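PDB 2YWD: pyridoxal 5'-phosphate synthase subunit PdxT from Thermus thermophilus, which probably hydrolyses glutamine to glutamate and ammonia, the ammonia being passed to the partner subunit PdxS for the synthesis of pyridoxal 5'-phosphate. Local coordinates for residues Tyr60-Glu63 with Asp64-Lys68; Arg142-Gly145 with Glu146-Val150. All blocks are in the same frame, centred on the assembly; numbering follows the deposited sequence.

Overall arrangement
Both contacts are local and lie in series along the chain: interaction 1 is the start of helix 62-71, interaction 2 the turn that carries the chain from strand 140-144 into strand 149-154. Their centres are 23 Å apart, and with nearest atoms about 16 Å from each other they do not touch. Interaction 1 is polar on one face, with a three-residue salt-bridge network, whereas interaction 2 combines one backbone bond with aliphatic packing. The side chain of E63 in interaction 1 is about 12 Å from that of S50, a predicted glutamine-binding residue; interaction 2 is remote from the predicted glutamine site and from the predicted catalytic residues C81, H172 and E174.

Interaction 1: Tyr60-Glu63 with Asp64-Lys68; sequences YGIE and DEVRK
The start of helix 62-71 is set by G61, which is its N-cap residue and also, with positive phi, closes the preceding helix 50-59 in a Schellman motif. V66 N bonds I62 O at 2.9 Å and R67 N bonds E63 O, also at 2.9 Å, while the bond from E65 N to G61 O is weak (3.3 Å). On one flank E63, D64 and R67 form a salt-bridge network. E63 runs extended, CG anti to the backbone N (chi1 180°), alongside R67, whose chain bends at chi3. R67 NH2 meets E63 OE2 at 2.7 Å in an almost straight bond, on the anti side of the carboxylate and somewhat out of its plane, which stands 81° from that of the guanidinium. R67 NH1 holds the anti lone pair of D64 OD2 at 3.0 Å in a more bent bond. Both acceptors lie at the guanidinium edge, and the cation probably offsets the repulsion between E63 OE2 and D64 OD2, 3.8 Å apart. With an alanine in place of R67, the two carboxylates would probably be left without their shared cation. On another flank I62 CG2 touches V66 CG2 at 3.9 Å. E63 OE1 is salt-bridged to R58 of helix 50-59, R67 NH2 also bonds L100 O, and V66 packs on L37 and L100, so the helix start sits between the preceding helix and two loops.

Interaction 2: Arg142-Gly145 with Glu146-Val150; sequences RRLG and EGVEV
L144 and V150 meet across the turn that links strand 140-144 to strand 149-154, methyl against methyl, with L144 CD1 3.6 Å from V150 CG2. This is the tight part of the contact. The two side chains cross at about a right angle. With its CG anti to the carbonyl carbon (chi1 -57°) and CD1 anti to CA, L144 carries that methyl to the valine; V150 answers with the branch that lies beside its own backbone N. Nearer the turn the fit is slacker, L144 CB standing 4.2 Å from V148 CB. V148 instead leans over the backbone: its CB is 3.4 Å from G145 O, and its CG2 approaches G145 N at 3.8 Å. G145 O also closes the type I beta turn from G145 to V148, accepting V148 N at 3.1 Å. The N-H points fairly well at the oxygen, but the donor stands above the carbonyl plane, 56° out of it.

The opposite character belongs to the turn's outer corner, E146 and G147, both exposed to solvent. E146 sets its CB bond away from G145 and runs on extended; of its side chain only CB comes near, 3.7 Å from G145 C. L144 and V148 both touch V161 of strand 157-163, L144 also rests on A105, and V148 on E104, in strand 103-108. The chemistry implies a turn shaped by its own backbone bond and by modest aliphatic packing that probably shields L144, V148 and V150 only in part from water, with no charged pair across the contact; backbone bonds of G145 to E104 and of E149 to R162 tie its ends to the three-stranded and seven-stranded sheets.

Interaction 1: Tyr60-Glu63 with Asp64-Lys68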
ATOM      1  N   TYR A  60       4.958 -13.037 -12.883  1.00 17.93           N
ATOM      2  CA  TYR A  60       6.348 -13.243 -12.480  1.00 19.74           C
ATOM      3  C   TYR A  60       6.525 -14.061 -11.202  1.00 18.38           C
ATOM      4  O   TYR A  60       7.643 -14.220 -10.717  1.00 18.85           O
ATOM      5  CB  TYR A  60       7.063 -11.897 -12.324  1.00 22.94           C
ATOM      6  CG  TYR A  60       7.016 -11.018 -13.560  1.00 28.10           C
ATOM      7  CD1 TYR A  60       7.055 -11.569 -14.840  1.00 31.13           C
ATOM      8  CD2 TYR A  60       6.959  -9.629 -13.445  1.00 31.18           C
ATOM      9  CE1 TYR A  60       7.039 -10.759 -15.977  1.00 33.46           C
ATOM     10  CE2 TYR A  60       6.944  -8.809 -14.575  1.00 33.47           C
ATOM     11  CZ  TYR A  60       6.984  -9.382 -15.835  1.00 35.08           C
ATOM     12  OH  TYR A  60       6.971  -8.576 -16.952  1.00 37.70           O
ATOM     13  N   GLY A  61       5.428 -14.580 -10.663  1.00 16.52           N
ATOM     14  CA  GLY A  61       5.508 -15.375  -9.448  1.00 16.40           C
ATOM     15  C   GLY A  61       5.718 -14.566  -8.175  1.00 15.70           C
ATOM     16  O   GLY A  61       5.892 -15.132  -7.094  1.00 12.51           O
ATOM     17  N   ILE A  62       5.698 -13.244  -8.291  1.00 13.98           N
ATOM     18  CA  ILE A  62       5.900 -12.381  -7.131  1.00 13.00           C
ATOM     19  C   ILE A  62       4.708 -12.447  -6.174  1.00 12.71           C
ATOM     20  O   ILE A  62       4.881 -12.517  -4.959  1.00 12.27           O
ATOM     21  CB  ILE A  62       6.170 -10.922  -7.583  1.00 14.16           C
ATOM     22  CG1 ILE A  62       7.533 -10.864  -8.288  1.00 15.18           C
ATOM     23  CG2 ILE A  62       6.161  -9.973  -6.383  1.00 15.19           C
ATOM     24  CD1 ILE A  62       7.840  -9.549  -8.982  1.00 16.56           C
ATOM     25  N   GLU A  63       3.501 -12.454  -6.725  1.00 12.83           N
ATOM     26  CA  GLU A  63       2.284 -12.524  -5.916  1.00 13.25           C
ATOM     27  C   GLU A  63       2.313 -13.726  -4.964  1.00 13.31           C
ATOM     28  O   GLU A  63       2.157 -13.584  -3.753  1.00 13.80           O
ATOM     29  CB  GLU A  63       1.060 -12.637  -6.833  1.00 12.28           C
ATOM     30  CG  GLU A  63      -0.281 -12.727  -6.102  1.00 13.90           C
ATOM     31  CD  GLU A  63      -1.394 -13.245  -7.000  1.00 13.93           C
ATOM     32  OE1 GLU A  63      -1.505 -12.768  -8.147  1.00 14.96           O
ATOM     33  OE2 GLU A  63      -2.166 -14.122  -6.556  1.00 15.66           O
ATOM     34  N   ASP A  64       2.524 -14.912  -5.523  1.00 13.95           N
ATOM     35  CA  ASP A  64       2.549 -16.135  -4.734  1.00 14.83           C
ATOM     36  C   ASP A  64       3.643 -16.166  -3.664  1.00 14.73           C
ATOM     37  O   ASP A  64       3.400 -16.613  -2.542  1.00 13.74           O
ATOM     38  CB  ASP A  64       2.668 -17.331  -5.681  1.00 16.37           C
ATOM     39  CG  ASP A  64       1.490 -17.415  -6.644  1.00 16.27           C
ATOM     40  OD1 ASP A  64       1.665 -17.912  -7.775  1.00 15.40           O
ATOM     41  OD2 ASP A  64       0.383 -16.979  -6.262  1.00 15.11           O
ATOM     42  N   GLU A  65       4.838 -15.683  -3.998  1.00 15.48           N
ATOM     43  CA  GLU A  65       5.936 -15.666  -3.033  1.00 15.88           C
ATOM     44  C   GLU A  65       5.625 -14.676  -1.914  1.00 14.99           C
ATOM     45  O   GLU A  65       5.890 -14.944  -0.741  1.00 15.18           O
ATOM     46  CB  GLU A  65       7.246 -15.286  -3.724  1.00 18.13           C
ATOM     47  CG  GLU A  65       8.485 -15.310  -2.825  1.00 20.91           C
ATOM     48  CD  GLU A  65       8.722 -16.659  -2.158  1.00 22.66           C
ATOM     49  OE1 GLU A  65       8.332 -17.696  -2.736  1.00 24.05           O
ATOM     50  OE2 GLU A  65       9.315 -16.686  -1.059  1.00 23.83           O
ATOM     51  N   VAL A  66       5.058 -13.529  -2.271  1.00 14.60           N
ATOM     52  CA  VAL A  66       4.712 -12.543  -1.262  1.00 13.20           C
ATOM     53  C   VAL A  66       3.662 -13.135  -0.316  1.00 13.70           C
ATOM     54  O   VAL A  66       3.758 -12.978   0.903  1.00 13.84           O
ATOM     55  CB  VAL A  66       4.168 -11.248  -1.903  1.00 13.94           C
ATOM     56  CG1 VAL A  66       3.560 -10.361  -0.842  1.00 12.99           C
ATOM     57  CG2 VAL A  66       5.298 -10.506  -2.616  1.00 14.30           C
ATOM     58  N   ARG A  67       2.665 -13.821  -0.873  1.00 12.90           N
ATOM     59  CA  ARG A  67       1.624 -14.425  -0.046  1.00 14.09           C
ATOM     60  C   ARG A  67       2.256 -15.376   0.976  1.00 14.04           C
ATOM     61  O   ARG A  67       1.890 -15.384   2.156  1.00 14.08           O
ATOM     62  CB  ARG A  67       0.615 -15.191  -0.918  1.00 14.24           C
ATOM     63  CG  ARG A  67      -0.544 -15.791  -0.126  1.00 14.51           C
ATOM     64  CD  ARG A  67      -1.602 -16.461  -1.016  1.00 15.16           C
ATOM     65  NE  ARG A  67      -2.285 -15.514  -1.898  1.00 12.89           N
ATOM     66  CZ  ARG A  67      -2.015 -15.357  -3.190  1.00 14.39           C
ATOM     67  NH1 ARG A  67      -1.072 -16.091  -3.774  1.00 12.49           N
ATOM     68  NH2 ARG A  67      -2.677 -14.449  -3.900  1.00 13.41           N
ATOM     69  N   LYS A  68       3.212 -16.169   0.508  1.00 15.26           N
ATOM     70  CA  LYS A  68       3.913 -17.125   1.356  1.00 16.36           C
ATOM     71  C   LYS A  68       4.718 -16.410   2.445  1.00 17.06           C
ATOM     72  O   LYS A  68       4.685 -16.797   3.615  1.00 17.46           O
ATOM     73  CB  LYS A  68       4.846 -17.981   0.496  1.00 18.63           C
ATOM     74  CG  LYS A  68       5.696 -18.965   1.279  1.00 22.11           C
ATOM     75  CD  LYS A  68       6.716 -19.643   0.376  1.00 26.95           C
ATOM     76  CE  LYS A  68       7.643 -20.552   1.172  1.00 30.45           C
ATOM     77  NZ  LYS A  68       8.344 -19.806   2.256  1.00 33.29           N
TER

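Interaction 2: Arg142-Gly145 with Glu146-Val150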
ATOM      1  N   ARG A 142     -14.665   0.033   1.189  1.00 14.45           N
ATOM      2  CA  ARG A 142     -16.094  -0.149   1.436  1.00 16.93           C
ATOM      3  C   ARG A 142     -16.425  -0.939   2.700  1.00 19.43           C
ATOM      4  O   ARG A 142     -17.304  -0.540   3.474  1.00 21.12           O
ATOM      5  CB  ARG A 142     -16.757  -0.802   0.219  1.00 16.32           C
ATOM      6  CG  ARG A 142     -16.790   0.090  -1.027  1.00 12.89           C
ATOM      7  CD  ARG A 142     -17.614   1.355  -0.788  1.00 14.85           C
ATOM      8  NE  ARG A 142     -17.866   2.081  -2.032  1.00 15.04           N
ATOM      9  CZ  ARG A 142     -18.554   3.215  -2.116  1.00 16.39           C
ATOM     10  NH1 ARG A 142     -19.066   3.771  -1.021  1.00 16.23           N
ATOM     11  NH2 ARG A 142     -18.735   3.793  -3.299  1.00 14.89           N
ATOM     12  N   ARG A 143     -15.743  -2.059   2.908  1.00 18.71           N
ATOM     13  CA  ARG A 143     -15.974  -2.870   4.103  1.00 21.90           C
ATOM     14  C   ARG A 143     -14.647  -3.383   4.629  1.00 20.63           C
ATOM     15  O   ARG A 143     -13.715  -3.608   3.855  1.00 18.71           O
ATOM     16  CB  ARG A 143     -16.885  -4.061   3.802  1.00 24.07           C
ATOM     17  CG  ARG A 143     -18.215  -3.691   3.171  1.00 32.11           C
ATOM     18  CD  ARG A 143     -19.254  -4.777   3.400  1.00 36.26           C
ATOM     19  NE  ARG A 143     -18.773  -6.103   3.025  1.00 39.99           N
ATOM     20  CZ  ARG A 143     -19.486  -7.218   3.157  1.00 43.63           C
ATOM     21  NH1 ARG A 143     -20.717  -7.165   3.652  1.00 44.35           N
ATOM     22  NH2 ARG A 143     -18.971  -8.387   2.798  1.00 44.56           N
ATOM     23  N   LEU A 144     -14.566  -3.570   5.943  1.00 18.64           N
ATOM     24  CA  LEU A 144     -13.346  -4.058   6.577  1.00 19.19           C
ATOM     25  C   LEU A 144     -13.643  -5.236   7.496  1.00 19.64           C
ATOM     26  O   LEU A 144     -14.652  -5.243   8.199  1.00 19.83           O
ATOM     27  CB  LEU A 144     -12.692  -2.937   7.389  1.00 16.83           C
ATOM     28  CG  LEU A 144     -12.333  -1.659   6.625  1.00 19.15           C
ATOM     29  CD1 LEU A 144     -11.748  -0.633   7.587  1.00 17.40           C
ATOM     30  CD2 LEU A 144     -11.338  -1.982   5.517  1.00 17.87           C
ATOM     31  N   GLY A 145     -12.759  -6.229   7.487  1.00 20.27           N
ATOM     32  CA  GLY A 145     -12.942  -7.390   8.340  1.00 21.18           C
ATOM     33  C   GLY A 145     -12.746  -7.017   9.798  1.00 22.43           C
ATOM     34  O   GLY A 145     -12.202  -5.955  10.106  1.00 20.48           O
ATOM     35  N   GLU A 146     -13.179  -7.894  10.699  1.00 24.22           N
ATOM     36  CA  GLU A 146     -13.070  -7.649  12.134  1.00 27.50           C
ATOM     37  C   GLU A 146     -11.636  -7.471  12.638  1.00 27.22           C
ATOM     38  O   GLU A 146     -11.395  -6.725  13.588  1.00 28.86           O
ATOM     39  CB  GLU A 146     -13.756  -8.787  12.902  1.00 30.66           C
ATOM     40  CG  GLU A 146     -13.786  -8.598  14.407  1.00 36.76           C
ATOM     41  CD  GLU A 146     -14.645  -9.637  15.105  1.00 40.21           C
ATOM     42  OE1 GLU A 146     -15.873  -9.651  14.865  1.00 41.47           O
ATOM     43  OE2 GLU A 146     -14.092 -10.441  15.889  1.00 42.26           O
ATOM     44  N   GLY A 147     -10.686  -8.150  12.007  1.00 27.30           N
ATOM     45  CA  GLY A 147      -9.301  -8.033  12.438  1.00 27.01           C
ATOM     46  C   GLY A 147      -8.540  -6.861  11.837  1.00 26.97           C
ATOM     47  O   GLY A 147      -7.310  -6.801  11.932  1.00 28.14           O
ATOM     48  N   VAL A 148      -9.260  -5.924  11.225  1.00 24.30           N
ATOM     49  CA  VAL A 148      -8.622  -4.766  10.603  1.00 20.96           C
ATOM     50  C   VAL A 148      -8.759  -3.508  11.452  1.00 20.59           C
ATOM     51  O   VAL A 148      -9.848  -3.167  11.914  1.00 19.31           O
ATOM     52  CB  VAL A 148      -9.211  -4.492   9.206  1.00 20.09           C
ATOM     53  CG1 VAL A 148      -8.479  -3.327   8.549  1.00 19.97           C
ATOM     54  CG2 VAL A 148      -9.092  -5.741   8.343  1.00 20.86           C
ATOM     55  N   GLU A 149      -7.642  -2.819  11.654  1.00 17.93           N
ATOM     56  CA  GLU A 149      -7.626  -1.604  12.452  1.00 18.93           C
ATOM     57  C   GLU A 149      -7.639  -0.351  11.572  1.00 17.23           C
ATOM     58  O   GLU A 149      -6.922  -0.277  10.575  1.00 14.36           O
ATOM     59  CB  GLU A 149      -6.383  -1.612  13.349  1.00 22.29           C
ATOM     60  CG  GLU A 149      -6.143  -0.339  14.135  1.00 29.69           C
ATOM     61  CD  GLU A 149      -5.000  -0.484  15.127  1.00 34.22           C
ATOM     62  OE1 GLU A 149      -3.946  -1.040  14.745  1.00 37.09           O
ATOM     63  OE2 GLU A 149      -5.156  -0.037  16.285  1.00 36.71           O
ATOM     64  N   VAL A 150      -8.468   0.623  11.932  1.00 15.36           N
ATOM     65  CA  VAL A 150      -8.535   1.872  11.175  1.00 14.05           C
ATOM     66  C   VAL A 150      -7.630   2.882  11.864  1.00 14.46           C
ATOM     67  O   VAL A 150      -7.888   3.279  13.000  1.00 14.87           O
ATOM     68  CB  VAL A 150      -9.977   2.434  11.124  1.00 13.88           C
ATOM     69  CG1 VAL A 150      -9.991   3.765  10.380  1.00 13.08           C
ATOM     70  CG2 VAL A 150     -10.897   1.437  10.436  1.00 12.65           C
TER